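PDB 5LG5: allantoin racemase from Pseudomonas fluorescens, which catalyses the racemization of allantoin, interconverting its two enantiomers, as a member of the Asp/Glu/hydantoin racemase family. Local coordinates for the interface of chains A and B. Numbering follows the deposited sequence. Chains: chain A/B, Allantoin racemase.

Contact 1: the interface of chains A and B. Residues chain A 106-108, 174; chain B 220, 223-225.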
loop_
_atom_site.group_PDB
_atom_site.type_symbol
_atom_site.label_atom_id
_atom_site.label_comp_id
_atom_site.label_asym_id
_atom_site.label_seq_id
_atom_site.Cartn_x
_atom_site.Cartn_y
_atom_site.Cartn_z
ATOM N N LEU A 106 15.517 14.293 7.960
ATOM C CA LEU A 106 16.928 14.459 7.610
ATOM C C LEU A 106 17.340 13.872 6.269
ATOM O O LEU A 106 18.400 14.214 5.747
ATOM C CB LEU A 106 17.802 13.873 8.717
ATOM C CG LEU A 106 17.585 14.519 10.079
ATOM C CD1 LEU A 106 18.434 13.807 11.147
ATOM C CD2 LEU A 106 18.005 15.970 9.954
ATOM N N GLY A 107 16.508 13.008 5.699
ATOM C CA GLY A 107 16.869 12.355 4.454
ATOM C C GLY A 107 15.688 11.694 3.770
ATOM O O GLY A 107 14.607 11.541 4.358
ATOM N N HIS A 108 15.906 11.249 2.537
ATOM C CA HIS A 108 14.816 10.682 1.749
ATOM C C HIS A 108 14.342 9.342 2.324
ATOM O O HIS A 108 13.187 8.964 2.153
ATOM C CB HIS A 108 15.248 10.535 0.284
ATOM C CG HIS A 108 14.127 10.203 -0.653
ATOM N ND1 HIS A 108 13.944 8.940 -1.176
ATOM C CD2 HIS A 108 13.116 10.966 -1.138
ATOM C CE1 HIS A 108 12.873 8.941 -1.953
ATOM N NE2 HIS A 108 12.357 10.158 -1.954
ATOM N N GLU A 174 19.599 7.036 3.932
ATOM C CA GLU A 174 20.367 8.283 3.933
ATOM C C GLU A 174 20.586 8.744 5.372
ATOM O O GLU A 174 21.356 9.664 5.629
ATOM C CB GLU A 174 19.671 9.368 3.103
ATOM C CG GLU A 174 19.403 8.930 1.650
ATOM C CD GLU A 174 18.860 10.047 0.779
ATOM O OE1 GLU A 174 18.659 11.179 1.290
ATOM O OE2 GLU A 174 18.630 9.792 -0.426
ATOM N N SER B 220 20.946 14.852 5.538
ATOM C CA SER B 220 21.888 13.913 4.952
ATOM C C SER B 220 22.321 14.401 3.581
ATOM O O SER B 220 21.473 14.727 2.739
ATOM C CB SER B 220 21.250 12.538 4.812
ATOM O OG SER B 220 22.173 11.681 4.176
ATOM N N ARG B 223 23.025 11.508 -0.778
ATOM C CA ARG B 223 22.399 11.094 -2.037
ATOM C C ARG B 223 21.426 12.123 -2.559
ATOM O O ARG B 223 21.805 13.026 -3.310
ATOM C CB ARG B 223 21.706 9.736 -1.870
ATOM C CG ARG B 223 21.399 9.022 -3.192
ATOM C CD ARG B 223 20.423 7.873 -2.990
ATOM N NE ARG B 223 20.266 7.076 -4.207
ATOM C CZ ARG B 223 19.226 6.295 -4.473
ATOM N NH1 ARG B 223 18.224 6.209 -3.606
ATOM N NH2 ARG B 223 19.200 5.596 -5.609
ATOM N N THR B 224 20.169 11.965 -2.165
ATOM C CA THR B 224 19.079 12.788 -2.677
ATOM C C THR B 224 19.327 14.271 -2.444
ATOM O O THR B 224 19.044 15.101 -3.313
ATOM C CB THR B 224 17.734 12.385 -2.032
ATOM O OG1 THR B 224 17.540 10.968 -2.183
ATOM C CG2 THR B 224 16.565 13.138 -2.669
ATOM N N TYR B 225 19.864 14.605 -1.275
ATOM C CA TYR B 225 20.034 16.016 -0.898
ATOM C C TYR B 225 21.494 16.442 -0.908
ATOM O O TYR B 225 21.878 17.375 -0.211
ATOM C CB TYR B 225 19.364 16.290 0.457
ATOM C CG TYR B 225 17.919 15.870 0.430
ATOM C CD1 TYR B 225 17.053 16.401 -0.503
ATOM C CD2 TYR B 225 17.445 14.879 1.274
ATOM C CE1 TYR B 225 15.730 16.001 -0.571
ATOM C CE2 TYR B 225 16.113 14.462 1.211
ATOM C CZ TYR B 225 15.270 15.033 0.283
ATOM O OH TYR B 225 13.955 14.654 0.204
HETATM O O HOH W 1 20.821 12.866 0.692
HETATM O O HOH W 2 18.075 7.310 -1.047
#
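A:Glu174 reaches across to B:Ser220, B:Arg223 and B:Thr224, joining two subunits of the Asp/Glu/hydantoin racemase family in what may be a biological interface of the hexameric deposited assembly. A:Glu174 CB packs on B:Ser220 CB (3.9 Å). With CG anti to the carbonyl carbon (chi1 -56°) and the chain extended beyond it, the carboxylate carbon CD is carried to CB of B:Thr224 and B:Arg223. At the tip, A:Glu174 OE2 accepts a hydrogen bond from the B:Thr224 backbone N (3.2 Å), 50° out of the carboxylate plane; B:Thr224 OG1 is modelled too near OE2 to be trusted. A:Glu174 OE1 accepts one from the A:His108 backbone N (3.0 Å), 70° out of the plane on the opposite face, tying the carboxylate to its own chain. Water 1 links OE1 to B:Ser220 O and the backbone N of B:Arg223 and B:Tyr225; water 2 links OE2 to NH1 of the B:Arg223 guanidinium. B:Ser220 OG donates to A:Glu174 O (2.6 Å), while its backbone N bonds A:Leu106 O (2.6 Å). Replacing B:Ser220 by alanine removes the hydroxyl, and the A:Glu174 carbonyl would probably lose its cross-chain donor. The B:Tyr225 ring turns an edge to A:Gly107 CA (3.9 Å from CE2).

Contact 2: the interface of chains A and B. Residues chain A 107, 173-175, 196-197; chain B 220, 222.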
loop_
_atom_site.group_PDB
_atom_site.type_symbol
_atom_site.label_atom_id
_atom_site.label_comp_id
_atom_site.label_asym_id
_atom_site.label_seq_id
_atom_site.Cartn_x
_atom_site.Cartn_y
_atom_site.Cartn_z
ATOM N N GLY A 107 16.508 13.008 5.699
ATOM C CA GLY A 107 16.869 12.355 4.454
ATOM C C GLY A 107 15.688 11.694 3.770
ATOM O O GLY A 107 14.607 11.541 4.358
ATOM N N ALA A 173 19.393 3.852 2.344
ATOM C CA ALA A 173 19.204 4.669 3.532
ATOM C C ALA A 173 20.077 5.913 3.397
ATOM O O ALA A 173 21.155 5.859 2.779
ATOM C CB ALA A 173 19.597 3.899 4.773
ATOM N N GLU A 174 19.599 7.036 3.932
ATOM C CA GLU A 174 20.367 8.283 3.933
ATOM C C GLU A 174 20.586 8.744 5.372
ATOM O O GLU A 174 21.356 9.664 5.629
ATOM C CB GLU A 174 19.671 9.368 3.103
ATOM C CG GLU A 174 19.403 8.930 1.650
ATOM C CD GLU A 174 18.860 10.047 0.779
ATOM O OE1 GLU A 174 18.659 11.179 1.290
ATOM O OE2 GLU A 174 18.630 9.792 -0.426
ATOM N N VAL A 175 19.867 8.099 6.286
ATOM C CA VAL A 175 19.965 8.320 7.725
ATOM C C VAL A 175 19.954 6.970 8.450
ATOM O O VAL A 175 19.235 6.051 8.057
ATOM C CB VAL A 175 18.779 9.181 8.250
ATOM C CG1 VAL A 175 18.998 9.580 9.722
ATOM C CG2 VAL A 175 18.567 10.427 7.378
ATOM N N VAL A 196 26.597 9.818 6.964
ATOM C CA VAL A 196 25.179 10.139 7.124
ATOM C C VAL A 196 24.847 10.466 8.572
ATOM O O VAL A 196 25.552 10.024 9.488
ATOM C CB VAL A 196 24.262 8.980 6.647
ATOM C CG1 VAL A 196 24.610 8.572 5.223
ATOM C CG2 VAL A 196 24.346 7.795 7.615
ATOM N N PRO A 197 23.773 11.244 8.783
ATOM C CA PRO A 197 23.321 11.518 10.146
ATOM C C PRO A 197 22.927 10.221 10.815
ATOM O O PRO A 197 22.424 9.305 10.149
ATOM C CB PRO A 197 22.083 12.414 9.946
ATOM C CG PRO A 197 22.225 12.980 8.599
ATOM C CD PRO A 197 22.932 11.921 7.783
ATOM N N SER B 220 20.946 14.852 5.538
ATOM C CA SER B 220 21.888 13.913 4.952
ATOM C C SER B 220 22.321 14.401 3.581
ATOM O O SER B 220 21.473 14.727 2.739
ATOM C CB SER B 220 21.250 12.538 4.812
ATOM O OG SER B 220 22.173 11.681 4.176
ATOM N N ILE B 222 24.252 12.627 1.532
ATOM C CA ILE B 222 24.821 11.448 0.898
ATOM C C ILE B 222 24.272 11.135 -0.512
ATOM O O ILE B 222 24.972 10.557 -1.353
ATOM C CB ILE B 222 24.670 10.213 1.825
ATOM C CG1 ILE B 222 25.677 9.120 1.461
ATOM C CG2 ILE B 222 23.242 9.671 1.810
ATOM C CD1 ILE B 222 27.075 9.419 1.913
HETATM O O HOH W 3 20.821 12.866 0.692
#
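The loop of chain B carrying B:Ser220 and B:Ile222 lies against two loops of chain A: A:Ala173 and A:Glu174, leading into strand 175-179, and A:Val196 and A:Pro197, leading into strand 198-199. Both chains have the Asp/Glu/hydantoin racemase fold, and this largely apolar patch joins them. The A:Pro197 ring meets B:Ser220 along its CG-CD side: CD lies 3.5 Å from B:Ser220 CB, tight for two carbons, and CG lies 3.8 Å from B:Ser220 CA. Thus the serine methylene rests on the proline while its hydroxyl is held by the carbonyl of A:Glu174. B:Ile222 packs against both A:Val196 and A:Glu174. B:Ile222 CB touches A:Val196 CG1 at 3.8 Å, and CG1 and CG2 of the isoleucine lie against the same methyl. The branch methyl B:Ile222 CG2 additionally reaches the aliphatic stem of A:Glu174, 3.8 Å from its CB and 3.9 Å from its CG. In B:Ile222, CG1 is anti to the backbone N (chi1 -159°), which sets CG2 between N and the carbonyl carbon and points it at the glutamate stem. A:Val196 presents CG1, itself anti to the carbonyl carbon (chi1 -54°), toward the isoleucine.

Contact 3: the interface of chains A and B. Residues chain A 104, 130-132; chain B 104, 131-132, 135.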
loop_
_atom_site.group_PDB
_atom_site.type_symbol
_atom_site.label_atom_id
_atom_site.label_comp_id
_atom_site.label_asym_id
_atom_site.label_seq_id
_atom_site.Cartn_x
_atom_site.Cartn_y
_atom_site.Cartn_z
ATOM N N MET A 104 13.285 11.110 9.598
ATOM C CA MET A 104 12.558 11.454 8.391
ATOM C C MET A 104 12.725 12.914 7.989
ATOM O O MET A 104 12.631 13.247 6.816
ATOM C CB MET A 104 11.088 11.060 8.536
ATOM C CG MET A 104 10.897 9.554 8.380
ATOM S SD MET A 104 9.353 8.948 9.031
ATOM C CE MET A 104 8.192 10.080 8.238
ATOM N N ALA A 130 3.005 2.503 13.767
ATOM C CA ALA A 130 3.142 3.924 14.048
ATOM C C ALA A 130 2.984 4.776 12.780
ATOM O O ALA A 130 2.966 6.003 12.847
ATOM C CB ALA A 130 4.472 4.202 14.722
ATOM N N GLY A 131 2.904 4.121 11.627
ATOM C CA GLY A 131 2.765 4.827 10.363
ATOM C C GLY A 131 4.017 5.595 9.981
ATOM O O GLY A 131 3.946 6.668 9.373
ATOM N N LEU A 132 5.164 5.035 10.351
ATOM C CA LEU A 132 6.456 5.644 10.060
ATOM C C LEU A 132 7.299 4.729 9.170
ATOM O O LEU A 132 8.474 4.998 8.932
ATOM C CB LEU A 132 7.204 5.957 11.361
ATOM C CG LEU A 132 6.591 7.034 12.271
ATOM C CD1 LEU A 132 7.284 7.067 13.629
ATOM C CD2 LEU A 132 6.746 8.391 11.589
ATOM N N MET B 104 1.162 12.733 15.329
ATOM C CA MET B 104 1.178 11.273 15.381
ATOM C C MET B 104 1.628 10.749 16.737
ATOM O O MET B 104 1.333 9.621 17.083
ATOM C CB MET B 104 2.027 10.688 14.247
ATOM C CG MET B 104 1.321 10.741 12.884
ATOM S SD MET B 104 2.449 10.584 11.489
ATOM C CE MET B 104 3.333 9.077 11.931
ATOM N N GLY B 131 5.693 10.259 3.689
ATOM C CA GLY B 131 5.445 9.032 4.414
ATOM C C GLY B 131 4.817 9.306 5.766
ATOM O O GLY B 131 5.092 8.609 6.737
ATOM N N LEU B 132 3.991 10.341 5.826
ATOM C CA LEU B 132 3.273 10.707 7.047
ATOM C C LEU B 132 1.781 10.578 6.849
ATOM O O LEU B 132 1.011 10.958 7.725
ATOM C CB LEU B 132 3.593 12.144 7.485
ATOM C CG LEU B 132 5.011 12.423 7.990
ATOM C CD1 LEU B 132 5.264 13.912 8.166
ATOM C CD2 LEU B 132 5.218 11.684 9.307
ATOM N N ARG B 135 -1.233 7.638 8.938
ATOM C CA ARG B 135 -2.048 7.891 10.124
ATOM C C ARG B 135 -2.935 9.126 9.974
ATOM O O ARG B 135 -3.537 9.590 10.939
ATOM C CB ARG B 135 -1.175 7.980 11.376
ATOM C CG ARG B 135 -0.233 6.786 11.500
ATOM C CD ARG B 135 -0.363 6.078 12.825
ATOM N NE ARG B 135 -0.716 6.981 13.923
ATOM C CZ ARG B 135 0.130 7.370 14.877
ATOM N NH1 ARG B 135 1.397 6.962 14.875
ATOM N NH2 ARG B 135 -0.286 8.185 15.829
HETATM O O HOH W 4 1.702 8.340 9.066
#
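B:Arg135 meets the end of helix 120-130 of chain A, where its guanidinium NH1 donates to the backbone O of A:Ala130 (2.7 Å). The donor stands above the carbonyl plane, 40° out of it, and the bond bends to 148° at the hydrogen. Nearer the backbone, B:Arg135 CG packs on A:Gly131 CA (3.8 Å). Beside this polar grip, two equivalent methionine-leucine pairs meet. The terminal methyl CE of B:Met104 lies 3.5 Å from CD2 of A:Leu132, a tight carbon contact, and A:Met104 CE reaches B:Leu132 CD2 at the same 3.5 Å. In each pair the side chains run past each other in opposite directions. A bend at the last torsion of B:Met104 (chi3 53°) turns its methyl out toward the leucine. In the next shell, NH2 of B:Arg135 donates to the backbone O of B:Met104 (2.5 Å), in the carbonyl plane and on a lone pair. That bond, together with B:Met104 CB against one guanidinium face, steadies the group that reaches A:Ala130. Water 4 joins A:Gly131 O to the backbone N of B:Arg135. In the fold, A:Met104 ends helix 95-104, and A:Gly131 and A:Leu132 follow helix 120-130, leading toward strand 136-141, as do their chain B copies; these helix ends from both subunits converge where A:Gly131 and B:Gly131 face each other, close to the two-fold axis.

Contact 1 and contact 2 adjoin, their C-alpha centres about 5 Å apart, and share A:Gly107, A:Glu174 and B:Ser220. They are the mainly polar and mainly apolar parts of one docking site for the 220-225 loop of chain B. The centre of contact 3 lies about 17 Å from that of contact 1 and 18 Å from that of contact 2, nearer the two-fold axis. The segment after helix 95-104 connects them in chain A, since A:Met104 belongs to contact 3 and A:Leu106 to contact 1. Two-fold symmetry repeats every contact with the chains exchanged, so loop docking probably flanks the axial packing on both sides within the six-chain assembly.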